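PDB 3OF7: guanine nucleotide exchange factor SRM1 from Saccharomyces cerevisiae, which promotes exchange of GDP for GTP on the GTPases GSP1 and GSP2, binds chromatin and controls RNA metabolism and nuclear transport. Local coordinates for residues C177-L182 with N230-Q235; P211-I216 with S264-C269; G282-G287 with A299-P304; F226-G231 with K247-R252. All blocks are in the same frame, centred on the assembly; numbering follows the deposited sequence.

The four contacts form a connected patch of the seven-bladed beta-propeller. Contacts 1 and 2 join successive blades, whereas contacts 3 and 4 each lie within one blade, closing loops in its outer part. Contact 2 is the innermost, its centre about 9 Å from the centre of the chain; the centres of the others lie about 19 Å from it. Contacts 1 and 2 are about 11 Å apart between centres and are tied by a probable hydrogen bond from Asn230 N to Asp214 O. Asn230 and Gly231 also belong to contact 4, about 11 Å from contact 1 centre to centre. Contact 2 meets contact 3 through Asn267 O and Leu283 N, whereas contacts 3 and 4 do not touch.

Contact 1 (C177-L182 with N230-Q235); sequences CNEGIL and NGQQNQ
Gln232 sends its side-chain amide into the turn at Cys177-Glu179 and uses both ends of it. Among the hydrogen bonds, the backbone N of Asn178 points nearly straight at Gln232 OE1 (3.0 Å, 171°) and lies in the carbonyl plane, on a lone pair. The same oxygen accepts a second bond inside its own segment, from Asn230 ND2, whose direction is tilted from that plane. At the other end of the amide, Gln232 NE2 donates to the syn lone pair of Glu179 OE2 at 2.8 Å; the carboxylate and amide planes are turned 64° apart. Glu179 reaches this position through a chain bent at chi2. A weak bond, Gln233 NE2 to Asn178 OD1 (3.4 Å), joins two amides that meet tip to tip. Asn178 OD1 also stands 3.2 Å from Gln232 OE1, a close approach of two acceptors that is not a hydrogen bond. With an alanine in place of Gln232, the amide would be gone, and the N-H of Asn178, the ND2 of Asn230 and the carboxylate of Glu179 would probably each be left without this mate. Van der Waals contact is slighter: Cys177 CB rests 3.4 Å from Asn230 OD1, and Leu182 CD2 lies 3.7 Å from Asn230 CA. Asn230 OD1 also accepts from Arg245 NH2. The contact thus links the turn between strands 169-177 and 180-183 of one propeller blade to the loop that leaves strand 225-229 of the next, with Gln233 and Asn234 touching Leu300 of strand 300-302 beyond.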
loop_
_atom_site.group_PDB
_atom_site.type_symbol
_atom_site.label_atom_id
_atom_site.label_comp_id
_atom_site.label_asym_id
_atom_site.label_seq_id
_atom_site.Cartn_x
_atom_site.Cartn_y
_atom_site.Cartn_z
ATOM N N CYS A 177 5.284 -14.174 -11.006
ATOM C CA CYS A 177 6.718 -14.021 -10.898
ATOM C C CYS A 177 7.193 -13.388 -12.210
ATOM O O CYS A 177 6.376 -13.052 -13.074
ATOM C CB CYS A 177 7.367 -15.387 -10.680
ATOM S SG CYS A 177 6.968 -16.563 -11.977
ATOM N N ASN A 178 8.506 -13.240 -12.368
ATOM C CA ASN A 178 9.077 -12.543 -13.530
ATOM C C ASN A 178 8.540 -13.017 -14.886
ATOM O O ASN A 178 8.412 -12.217 -15.821
ATOM C CB ASN A 178 10.614 -12.638 -13.517
ATOM C CG ASN A 178 11.243 -11.950 -12.309
ATOM O OD1 ASN A 178 10.592 -11.178 -11.605
ATOM N ND2 ASN A 178 12.522 -12.234 -12.066
ATOM N N GLU A 179 8.205 -14.304 -14.981
ATOM C CA GLU A 179 7.917 -14.944 -16.272
ATOM C C GLU A 179 6.479 -15.441 -16.470
ATOM O O GLU A 179 6.098 -15.815 -17.587
ATOM C CB GLU A 179 8.924 -16.074 -16.567
ATOM C CG GLU A 179 9.234 -17.005 -15.392
ATOM C CD GLU A 179 10.360 -16.492 -14.500
ATOM O OE1 GLU A 179 11.487 -16.282 -15.003
ATOM O OE2 GLU A 179 10.117 -16.303 -13.290
ATOM N N GLY A 180 5.679 -15.439 -15.408
ATOM C CA GLY A 180 4.273 -15.811 -15.530
ATOM C C GLY A 180 3.628 -16.023 -14.180
ATOM O O GLY A 180 3.988 -15.369 -13.201
ATOM N N ILE A 181 2.671 -16.943 -14.131
ATOM C CA ILE A 181 2.006 -17.294 -12.871
ATOM C C ILE A 181 2.873 -18.288 -12.098
ATOM O O ILE A 181 3.278 -19.325 -12.642
ATOM C CB ILE A 181 0.572 -17.845 -13.126
ATOM C CG1 ILE A 181 -0.301 -16.740 -13.741
ATOM C CG2 ILE A 181 -0.071 -18.395 -11.824
ATOM C CD1 ILE A 181 -1.541 -17.231 -14.475
ATOM N N LEU A 182 3.191 -17.952 -10.846
ATOM C CA LEU A 182 3.851 -18.898 -9.947
ATOM C C LEU A 182 2.787 -19.858 -9.418
ATOM O O LEU A 182 2.862 -21.068 -9.655
ATOM C CB LEU A 182 4.585 -18.195 -8.795
ATOM C CG LEU A 182 5.327 -19.058 -7.759
ATOM C CD1 LEU A 182 6.236 -20.097 -8.440
ATOM C CD2 LEU A 182 6.136 -18.205 -6.776
ATOM N N ASN A 230 5.913 -15.021 -4.299
ATOM C CA ASN A 230 7.156 -15.036 -5.066
ATOM C C ASN A 230 8.351 -14.634 -4.206
ATOM O O ASN A 230 8.216 -13.826 -3.290
ATOM C CB ASN A 230 7.047 -14.131 -6.297
ATOM C CG ASN A 230 8.191 -14.350 -7.289
ATOM O OD1 ASN A 230 8.635 -15.477 -7.498
ATOM N ND2 ASN A 230 8.666 -13.267 -7.902
ATOM N N GLY A 231 9.517 -15.216 -4.490
ATOM C CA GLY A 231 10.701 -14.983 -3.678
ATOM C C GLY A 231 11.965 -14.671 -4.452
ATOM O O GLY A 231 13.060 -14.716 -3.894
ATOM N N GLN A 232 11.815 -14.332 -5.731
ATOM C CA GLN A 232 12.971 -14.127 -6.625
ATOM C C GLN A 232 13.858 -12.943 -6.240
ATOM O O GLN A 232 15.014 -12.865 -6.674
ATOM C CB GLN A 232 12.506 -13.972 -8.073
ATOM C CG GLN A 232 11.790 -15.189 -8.626
ATOM C CD GLN A 232 11.202 -14.951 -10.006
ATOM O OE1 GLN A 232 10.379 -14.047 -10.209
ATOM N NE2 GLN A 232 11.612 -15.777 -10.970
ATOM N N GLN A 233 13.314 -12.020 -5.449
ATOM C CA GLN A 233 14.051 -10.842 -4.997
ATOM C C GLN A 233 14.412 -10.917 -3.506
ATOM O O GLN A 233 14.710 -9.891 -2.885
ATOM C CB GLN A 233 13.250 -9.557 -5.279
ATOM C CG GLN A 233 13.088 -9.197 -6.760
ATOM C CD GLN A 233 12.036 -10.034 -7.476
ATOM O OE1 GLN A 233 10.999 -10.381 -6.908
ATOM N NE2 GLN A 233 12.297 -10.353 -8.731
ATOM N N ASN A 234 14.392 -12.126 -2.944
ATOM C CA ASN A 234 14.673 -12.347 -1.517
ATOM C C ASN A 234 13.641 -11.703 -0.585
ATOM O O ASN A 234 13.921 -11.462 0.591
ATOM C CB ASN A 234 16.091 -11.891 -1.143
ATOM C CG ASN A 234 17.046 -13.055 -0.956
ATOM O OD1 ASN A 234 17.035 -13.725 0.081
ATOM N ND2 ASN A 234 17.888 -13.292 -1.951
ATOM N N GLN A 235 12.443 -11.444 -1.103
ATOM C CA GLN A 235 11.414 -10.772 -0.299
ATOM C C GLN A 235 10.865 -11.668 0.818
ATOM O O GLN A 235 10.294 -11.165 1.792
ATOM C CB GLN A 235 10.276 -10.201 -1.162
ATOM C CG GLN A 235 9.566 -11.195 -2.076
ATOM C CD GLN A 235 10.211 -11.262 -3.452
ATOM O OE1 GLN A 235 11.328 -11.766 -3.605
ATOM N NE2 GLN A 235 9.510 -10.756 -4.462
#

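Contact 2 (P211-I216 with S264-C269); sequences PGKDHI and SGENHC
Glu266 O is approached by two N atoms of the facing segment. The backbone N of Lys213 donates to Glu266 O at 2.9 Å and 168°, in the carbonyl plane and on a lone pair. His215 NE2 stands 3.2 Å from Glu266 O, which lies at the ring edge near its plane. A chi1 of 70° sets His215 CG between the backbone N and the carbonyl carbon. Gly212 N lies over one face of the ring, offset toward the rim, and Cys269 SG approaches obliquely, 4.3 Å from the centroid of the His215 ring. Tight packing also restricts position 212: a CB there would run into His215 NE2 and the carbonyl oxygens of Gly265 and Glu266. Gly212 CA instead comes within 3.2 Å of Gly265 O as a CA-H...O contact. Lys213 CB packs on Glu266 CB at 3.7 Å, and the two side chains cross obliquely. In one of the two conformers of Lys213, and so less certainly, a water accepts from Lys213 NZ and donates to Glu266 OE1, and NZ forms a salt bridge with Asp157; Glu266 OE2 bonds to Ser386 OG. The segments are matching tight turns, Gly-x-x-His in each, between strands 206-211 and 215-220 and between 259-264 and 268-273 of successive propeller blades. The chemistry implies that the direct main-chain bond from Lys213 to Glu266 is the firm link between the turns, to which the opposite charges of Lys213 NZ and Glu266 OE1, 4.2 Å apart in that one conformer, would probably add a weaker attraction.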
loop_
_atom_site.group_PDB
_atom_site.type_symbol
_atom_site.label_atom_id
_atom_site.label_comp_id
_atom_site.label_asym_id
_atom_site.label_seq_id
_atom_site.Cartn_x
_atom_site.Cartn_y
_atom_site.Cartn_z
ATOM N N PRO A 211 1.052 -6.147 2.115
ATOM C CA PRO A 211 1.123 -6.658 0.747
ATOM C C PRO A 211 2.255 -6.058 -0.081
ATOM O O PRO A 211 2.550 -4.865 0.020
ATOM C CB PRO A 211 -0.221 -6.248 0.143
ATOM C CG PRO A 211 -0.622 -5.018 0.908
ATOM C CD PRO A 211 -0.071 -5.202 2.300
ATOM N N GLY A 212 2.895 -6.894 -0.887
ATOM C CA GLY A 212 3.854 -6.395 -1.871
ATOM C C GLY A 212 3.265 -6.486 -3.259
ATOM O O GLY A 212 2.054 -6.356 -3.437
ATOM N N LYS A 213 4.121 -6.735 -4.246
ATOM C CA LYS A 213 3.675 -6.930 -5.625
ATOM C C LYS A 213 3.177 -8.359 -5.837
ATOM O O LYS A 213 2.069 -8.571 -6.319
ATOM C CB LYS A 213 4.805 -6.617 -6.607
ATOM C CG LYS A 213 4.470 -6.897 -8.068
ATOM C CD LYS A 213 5.713 -6.784 -8.947
ATOM C CE LYS A 213 5.380 -7.052 -10.407
ATOM N NZ LYS A 213 4.620 -5.933 -11.039
ATOM N N ASP A 214 4.009 -9.337 -5.490
ATOM C CA ASP A 214 3.632 -10.749 -5.623
ATOM C C ASP A 214 4.064 -11.576 -4.411
ATOM O O ASP A 214 4.465 -12.744 -4.529
ATOM C CB ASP A 214 4.158 -11.341 -6.942
ATOM C CG ASP A 214 3.283 -10.979 -8.136
ATOM O OD1 ASP A 214 2.079 -11.316 -8.133
ATOM O OD2 ASP A 214 3.816 -10.367 -9.094
ATOM N N HIS A 215 3.970 -10.945 -3.246
ATOM C CA HIS A 215 4.163 -11.599 -1.966
ATOM C C HIS A 215 3.356 -10.818 -0.944
ATOM O O HIS A 215 2.981 -9.662 -1.181
ATOM C CB HIS A 215 5.639 -11.573 -1.556
ATOM C CG HIS A 215 6.126 -10.206 -1.198
ATOM N ND1 HIS A 215 6.149 -9.738 0.100
ATOM C CD2 HIS A 215 6.565 -9.189 -1.973
ATOM C CE1 HIS A 215 6.601 -8.497 0.108
ATOM N NE2 HIS A 215 6.860 -8.142 -1.137
ATOM N N ILE A 216 3.120 -11.438 0.203
ATOM C CA ILE A 216 2.461 -10.770 1.308
ATOM C C ILE A 216 3.160 -11.186 2.607
ATOM O O ILE A 216 3.610 -12.336 2.744
ATOM C CB ILE A 216 0.918 -11.053 1.301
ATOM C CG1 ILE A 216 0.206 -10.332 2.465
ATOM C CG2 ILE A 216 0.635 -12.570 1.278
ATOM C CD1 ILE A 216 -1.322 -10.374 2.367
ATOM N N SER A 264 5.489 -3.146 3.401
ATOM C CA SER A 264 6.119 -3.732 2.230
ATOM C C SER A 264 6.019 -2.809 1.024
ATOM O O SER A 264 4.975 -2.189 0.798
ATOM C CB SER A 264 5.471 -5.084 1.921
ATOM O OG SER A 264 6.194 -5.763 0.911
ATOM N N GLY A 265 7.120 -2.696 0.283
ATOM C CA GLY A 265 7.086 -2.202 -1.092
ATOM C C GLY A 265 6.793 -3.371 -2.025
ATOM O O GLY A 265 6.335 -4.434 -1.578
ATOM N N GLU A 266 7.054 -3.195 -3.318
ATOM C CA GLU A 266 6.733 -4.243 -4.280
ATOM C C GLU A 266 7.565 -5.510 -4.044
ATOM O O GLU A 266 7.011 -6.608 -3.914
ATOM C CB GLU A 266 6.871 -3.728 -5.715
ATOM C CG GLU A 266 5.789 -2.707 -6.046
ATOM C CD GLU A 266 5.615 -2.443 -7.530
ATOM O OE1 GLU A 266 6.278 -3.097 -8.367
ATOM O OE2 GLU A 266 4.789 -1.566 -7.858
ATOM N N ASN A 267 8.879 -5.333 -3.968
ATOM C CA ASN A 267 9.816 -6.449 -3.821
ATOM C C ASN A 267 10.814 -6.238 -2.677
ATOM O O ASN A 267 11.848 -6.916 -2.600
ATOM C CB ASN A 267 10.559 -6.677 -5.143
ATOM C CG ASN A 267 9.629 -7.048 -6.276
ATOM O OD1 ASN A 267 8.792 -7.949 -6.147
ATOM N ND2 ASN A 267 9.764 -6.350 -7.403
ATOM N N HIS A 268 10.508 -5.287 -1.799
ATOM C CA HIS A 268 11.309 -5.054 -0.596
ATOM C C HIS A 268 10.379 -4.805 0.579
ATOM O O HIS A 268 9.200 -4.473 0.386
ATOM C CB HIS A 268 12.298 -3.898 -0.781
ATOM C CG HIS A 268 11.652 -2.572 -1.041
ATOM N ND1 HIS A 268 11.751 -1.511 -0.163
ATOM C CD2 HIS A 268 10.915 -2.128 -2.085
ATOM C CE1 HIS A 268 11.096 -0.473 -0.655
ATOM N NE2 HIS A 268 10.581 -0.821 -1.820
ATOM N N CYS A 269 10.906 -4.957 1.791
ATOM C CA CYS A 269 10.060 -5.048 2.973
ATOM C C CYS A 269 10.672 -4.335 4.165
ATOM O O CYS A 269 11.880 -4.108 4.210
ATOM C CB CYS A 269 9.841 -6.518 3.334
ATOM S SG CYS A 269 9.282 -7.552 1.970
HETATM O O HOH W 1 1.923 -2.489 1.097
HETATM O O HOH W 2 5.335 -2.955 -10.905
#

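Contact 3 (G282-G287 with A299-P304); sequences GLNQFG and ALVTKP
Gly282 and Val301 form the tight core of this contact, a hydrogen-bonded antiparallel pair with bonds in both directions. Gly282 N donates to Val301 O at 2.8 Å, in the carbonyl plane and on a lone pair, and Val301 N returns a nearly straight bond to Gly282 O, also 2.8 Å (176°). Gly282 O additionally receives a CA-H...O contact from Leu300 CA at 3.4 Å. Any side chain at position 282 would be jammed against the preceding carbonyl oxygen at these backbone angles. Val301 is buried, and its CG2, which sits anti to the carbonyl carbon, packs against the amide of Asn284: Asn284 ND2 lies 3.7 Å from Val301 CG2. The polar end of that amide is held from inside its own loop, since OD1 accepts from Cys289 N. Ala299 belongs to the same close-packed part, with as much surface covered as Val301: its CB touches Asn284 O at 3.8 Å, and Asn284 N donates to Ala299 O at 3.0 Å, though with a bent angle of 147° and tilted from the carbonyl plane. In the fold this is a short antiparallel pairing at the outer part of a propeller blade: the chain turns corners at Gly282 and Lys303, and a type I turn from Asn284 to Gly287 starts the loop that returns to strand 300-302. On the looser side, Leu283 and Leu300, a non-hydrogen-bonded pair, are both partly exposed. Leu283 CD1 meets Leu300 CD2 at 3.8 Å, the two chains slanted across one another. Leu283 N probably bonds to Asn267 O of the preceding turn.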
loop_
_atom_site.group_PDB
_atom_site.type_symbol
_atom_site.label_atom_id
_atom_site.label_comp_id
_atom_site.label_asym_id
_atom_site.label_seq_id
_atom_site.Cartn_x
_atom_site.Cartn_y
_atom_site.Cartn_z
ATOM N N GLY A 282 15.236 -7.419 0.802
ATOM C CA GLY A 282 14.676 -7.604 -0.532
ATOM C C GLY A 282 15.360 -6.730 -1.564
ATOM O O GLY A 282 16.553 -6.415 -1.443
ATOM N N LEU A 283 14.605 -6.334 -2.579
ATOM C CA LEU A 283 15.176 -5.652 -3.736
ATOM C C LEU A 283 15.745 -4.288 -3.356
ATOM O O LEU A 283 15.087 -3.512 -2.661
ATOM C CB LEU A 283 14.116 -5.510 -4.834
ATOM C CG LEU A 283 14.560 -4.849 -6.144
ATOM C CD1 LEU A 283 15.572 -5.736 -6.910
ATOM C CD2 LEU A 283 13.352 -4.494 -6.998
ATOM N N ASN A 284 16.971 -4.004 -3.793
ATOM C CA ASN A 284 17.657 -2.782 -3.364
ATOM C C ASN A 284 18.524 -2.089 -4.417
ATOM O O ASN A 284 19.495 -1.407 -4.070
ATOM C CB ASN A 284 18.478 -3.049 -2.092
ATOM C CG ASN A 284 18.856 -1.772 -1.355
ATOM O OD1 ASN A 284 18.088 -0.817 -1.320
ATOM N ND2 ASN A 284 20.044 -1.761 -0.752
ATOM N N GLN A 285 18.175 -2.224 -5.696
ATOM C CA GLN A 285 19.054 -1.683 -6.741
ATOM C C GLN A 285 19.016 -0.155 -6.831
ATOM O O GLN A 285 19.913 0.448 -7.436
ATOM C CB GLN A 285 18.850 -2.371 -8.112
ATOM C CG GLN A 285 17.761 -1.784 -9.023
ATOM C CD GLN A 285 16.350 -2.243 -8.671
ATOM O OE1 GLN A 285 15.590 -2.682 -9.544
ATOM N NE2 GLN A 285 15.985 -2.120 -7.408
ATOM N N PHE A 286 17.992 0.464 -6.228
ATOM C CA PHE A 286 17.943 1.928 -6.128
ATOM C C PHE A 286 18.119 2.445 -4.695
ATOM O O PHE A 286 17.912 3.632 -4.424
ATOM C CB PHE A 286 16.641 2.475 -6.732
ATOM C CG PHE A 286 16.559 2.334 -8.221
ATOM C CD1 PHE A 286 17.150 3.280 -9.055
ATOM C CD2 PHE A 286 15.894 1.251 -8.791
ATOM C CE1 PHE A 286 17.075 3.152 -10.451
ATOM C CE2 PHE A 286 15.807 1.106 -10.177
ATOM C CZ PHE A 286 16.406 2.060 -11.012
ATOM N N GLY A 287 18.515 1.564 -3.782
ATOM C CA GLY A 287 18.706 1.954 -2.381
ATOM C C GLY A 287 17.384 2.186 -1.664
ATOM O O GLY A 287 17.342 2.865 -0.633
ATOM N N ALA A 299 21.286 -5.486 -6.764
ATOM C CA ALA A 299 21.505 -5.623 -5.324
ATOM C C ALA A 299 20.259 -6.160 -4.630
ATOM O O ALA A 299 19.149 -5.687 -4.879
ATOM C CB ALA A 299 21.918 -4.299 -4.712
ATOM N N LEU A 300 20.455 -7.176 -3.794
ATOM C CA LEU A 300 19.406 -7.664 -2.900
ATOM C C LEU A 300 19.923 -7.665 -1.477
ATOM O O LEU A 300 21.093 -7.976 -1.228
ATOM C CB LEU A 300 18.960 -9.080 -3.267
ATOM C CG LEU A 300 18.494 -9.395 -4.687
ATOM C CD1 LEU A 300 18.313 -10.911 -4.850
ATOM C CD2 LEU A 300 17.207 -8.653 -5.023
ATOM N N VAL A 301 19.051 -7.305 -0.546
ATOM C CA VAL A 301 19.372 -7.393 0.868
ATOM C C VAL A 301 18.778 -8.713 1.341
ATOM O O VAL A 301 17.554 -8.902 1.343
ATOM C CB VAL A 301 18.839 -6.166 1.655
ATOM C CG1 VAL A 301 19.165 -6.276 3.144
ATOM C CG2 VAL A 301 19.435 -4.891 1.087
ATOM N N THR A 302 19.660 -9.646 1.692
ATOM C CA THR A 302 19.232 -10.996 2.051
ATOM C C THR A 302 18.780 -11.082 3.510
ATOM O O THR A 302 17.645 -11.449 3.794
ATOM C CB THR A 302 20.318 -12.042 1.743
ATOM O OG1 THR A 302 21.541 -11.657 2.380
ATOM C CG2 THR A 302 20.540 -12.144 0.232
ATOM N N LYS A 303 19.662 -10.741 4.436
ATOM C CA LYS A 303 19.265 -10.688 5.837
ATOM C C LYS A 303 18.808 -9.280 6.181
ATOM O O LYS A 303 19.446 -8.312 5.772
ATOM C CB LYS A 303 20.403 -11.131 6.750
ATOM C CG LYS A 303 20.497 -12.645 6.898
ATOM N N PRO A 304 17.701 -9.158 6.939
ATOM C CA PRO A 304 17.205 -7.836 7.304
ATOM C C PRO A 304 18.313 -6.979 7.893
ATOM O O PRO A 304 19.088 -7.449 8.734
ATOM C CB PRO A 304 16.133 -8.143 8.348
ATOM C CG PRO A 304 15.637 -9.491 7.968
ATOM C CD PRO A 304 16.860 -10.231 7.502
#

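Contact 4 (F226-G231 with K247-R252); sequences FAWGNG and KTLDPR
Trp228 lies against Pro251, the two side chains side by side and pointing the same way. Pro251 CD sits 3.9 Å from the centroid of the five-membered ring of Trp228, 15° off its normal, a CH-pi contact over the face, while Pro251 CG packs 3.8 Å from Trp228 CD2. A chi1 of 179° puts Trp228 CG anti to the backbone N. Trp228 NE1 gives a weak bond to Leu249 O at 3.4 Å, and Trp228 CD1 comes within 3.5 Å of Asp250 CA. Leu249, the centre of an inverse gamma turn, presses its CD1 against Gly229 O at 3.6 Å. An alanine in place of Trp228 would remove the indole and would probably open a gap beside Pro251 CG and Leu249. The backbones are pinned next to this packing by an antiparallel hydrogen-bonded pair: Ala227 N to Arg252 O (2.9 Å) and Arg252 N to Ala227 O (3.0 Å). Arg252 completes a salt bridge with Asp250, which Gln186 also grips, and Thr248 CB lies over one face of the Arg252 guanidinium. The contact thus sets the loop before strand 252-253, the outermost of its blade, against strand 225-229; inward, Phe218 of strand 215-220 touches both Trp228 and Pro251, while Phe175 and Phe184 of the preceding blade meet the Trp228 ring edge-to-face.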
loop_
_atom_site.group_PDB
_atom_site.type_symbol
_atom_site.label_atom_id
_atom_site.label_comp_id
_atom_site.label_asym_id
_atom_site.label_seq_id
_atom_site.Cartn_x
_atom_site.Cartn_y
_atom_site.Cartn_z
ATOM N N PHE A 226 5.823 -13.621 8.903
ATOM C CA PHE A 226 5.687 -14.695 7.936
ATOM C C PHE A 226 5.602 -14.090 6.554
ATOM O O PHE A 226 5.052 -12.999 6.387
ATOM C CB PHE A 226 4.418 -15.499 8.208
ATOM C CG PHE A 226 4.373 -16.085 9.587
ATOM C CD1 PHE A 226 3.980 -15.312 10.672
ATOM C CD2 PHE A 226 4.773 -17.398 9.804
ATOM C CE1 PHE A 226 3.957 -15.852 11.959
ATOM C CE2 PHE A 226 4.754 -17.947 11.088
ATOM C CZ PHE A 226 4.343 -17.175 12.162
ATOM N N ALA A 227 6.134 -14.801 5.570
ATOM C CA ALA A 227 6.076 -14.331 4.188
ATOM C C ALA A 227 5.526 -15.428 3.286
ATOM O O ALA A 227 5.693 -16.627 3.571
ATOM C CB ALA A 227 7.446 -13.858 3.734
ATOM N N TRP A 228 4.847 -15.016 2.216
ATOM C CA TRP A 228 4.169 -15.926 1.299
ATOM C C TRP A 228 4.135 -15.314 -0.103
ATOM O O TRP A 228 3.736 -14.155 -0.271
ATOM C CB TRP A 228 2.747 -16.181 1.817
ATOM C CG TRP A 228 1.836 -17.094 1.010
ATOM C CD1 TRP A 228 2.194 -18.149 0.202
ATOM C CD2 TRP A 228 0.404 -17.057 1.005
ATOM N NE1 TRP A 228 1.064 -18.747 -0.325
ATOM C CE2 TRP A 228 -0.045 -18.098 0.154
ATOM C CE3 TRP A 228 -0.548 -16.232 1.626
ATOM C CZ2 TRP A 228 -1.404 -18.333 -0.091
ATOM C CZ3 TRP A 228 -1.899 -16.472 1.388
ATOM C CH2 TRP A 228 -2.316 -17.507 0.528
ATOM N N GLY A 229 4.553 -16.094 -1.100
ATOM C CA GLY A 229 4.433 -15.689 -2.501
ATOM C C GLY A 229 5.727 -15.852 -3.274
ATOM O O GLY A 229 6.551 -16.719 -2.949
ATOM N N ASN A 230 5.913 -15.021 -4.299
ATOM C CA ASN A 230 7.156 -15.036 -5.066
ATOM C C ASN A 230 8.351 -14.634 -4.206
ATOM O O ASN A 230 8.216 -13.826 -3.290
ATOM C CB ASN A 230 7.047 -14.131 -6.297
ATOM C CG ASN A 230 8.191 -14.350 -7.289
ATOM O OD1 ASN A 230 8.635 -15.477 -7.498
ATOM N ND2 ASN A 230 8.666 -13.267 -7.902
ATOM N N GLY A 231 9.517 -15.216 -4.490
ATOM C CA GLY A 231 10.701 -14.983 -3.678
ATOM C C GLY A 231 11.965 -14.671 -4.452
ATOM O O GLY A 231 13.060 -14.716 -3.894
ATOM N N LYS A 247 6.737 -26.170 -3.577
ATOM C CA LYS A 247 6.717 -26.984 -2.354
ATOM C C LYS A 247 6.597 -26.118 -1.102
ATOM O O LYS A 247 5.979 -26.531 -0.116
ATOM C CB LYS A 247 7.965 -27.872 -2.265
ATOM C CG LYS A 247 7.944 -29.086 -3.200
ATOM C CD LYS A 247 9.328 -29.774 -3.233
ATOM C CE LYS A 247 9.395 -30.849 -4.322
ATOM N NZ LYS A 247 10.777 -31.399 -4.492
ATOM N N THR A 248 7.168 -24.911 -1.158
ATOM C CA THR A 248 7.211 -24.022 0.003
ATOM C C THR A 248 6.355 -22.751 -0.168
ATOM O O THR A 248 6.559 -21.773 0.543
ATOM C CB THR A 248 8.658 -23.621 0.374
ATOM O OG1 THR A 248 9.212 -22.774 -0.645
ATOM C CG2 THR A 248 9.558 -24.860 0.575
ATOM N N LEU A 249 5.403 -22.788 -1.097
ATOM C CA LEU A 249 4.516 -21.647 -1.362
ATOM C C LEU A 249 3.365 -21.602 -0.347
ATOM O O LEU A 249 2.209 -21.887 -0.673
ATOM C CB LEU A 249 4.005 -21.671 -2.813
ATOM C CG LEU A 249 3.194 -20.480 -3.349
ATOM C CD1 LEU A 249 4.062 -19.215 -3.413
ATOM C CD2 LEU A 249 2.629 -20.791 -4.721
ATOM N N ASP A 250 3.721 -21.261 0.888
ATOM C CA ASP A 250 2.770 -21.066 1.992
ATOM C C ASP A 250 3.444 -20.187 3.044
ATOM O O ASP A 250 4.679 -20.142 3.104
ATOM C CB ASP A 250 2.301 -22.403 2.594
ATOM C CG ASP A 250 3.446 -23.254 3.101
ATOM O OD1 ASP A 250 4.036 -23.990 2.288
ATOM O OD2 ASP A 250 3.755 -23.183 4.308
ATOM N N PRO A 251 2.653 -19.478 3.882
ATOM C CA PRO A 251 3.288 -18.499 4.776
ATOM C C PRO A 251 4.256 -19.154 5.754
ATOM O O PRO A 251 3.893 -20.120 6.418
ATOM C CB PRO A 251 2.097 -17.863 5.521
ATOM C CG PRO A 251 0.930 -18.076 4.607
ATOM C CD PRO A 251 1.185 -19.436 3.985
ATOM N N ARG A 252 5.475 -18.625 5.818
ATOM C CA ARG A 252 6.550 -19.209 6.609
ATOM C C ARG A 252 7.393 -18.127 7.262
ATOM O O ARG A 252 7.648 -17.087 6.648
ATOM C CB ARG A 252 7.443 -20.089 5.719
ATOM C CG ARG A 252 6.815 -21.418 5.335
ATOM C CD ARG A 252 7.592 -22.100 4.222
ATOM N NE ARG A 252 6.884 -23.275 3.727
ATOM C CZ ARG A 252 7.356 -24.517 3.772
ATOM N NH1 ARG A 252 8.560 -24.757 4.274
ATOM N NH2 ARG A 252 6.626 -25.512 3.294
HETATM O O HOH W 3 6.758 -18.803 2.135
HETATM O O HOH W 4 5.925 -18.534 -0.491
#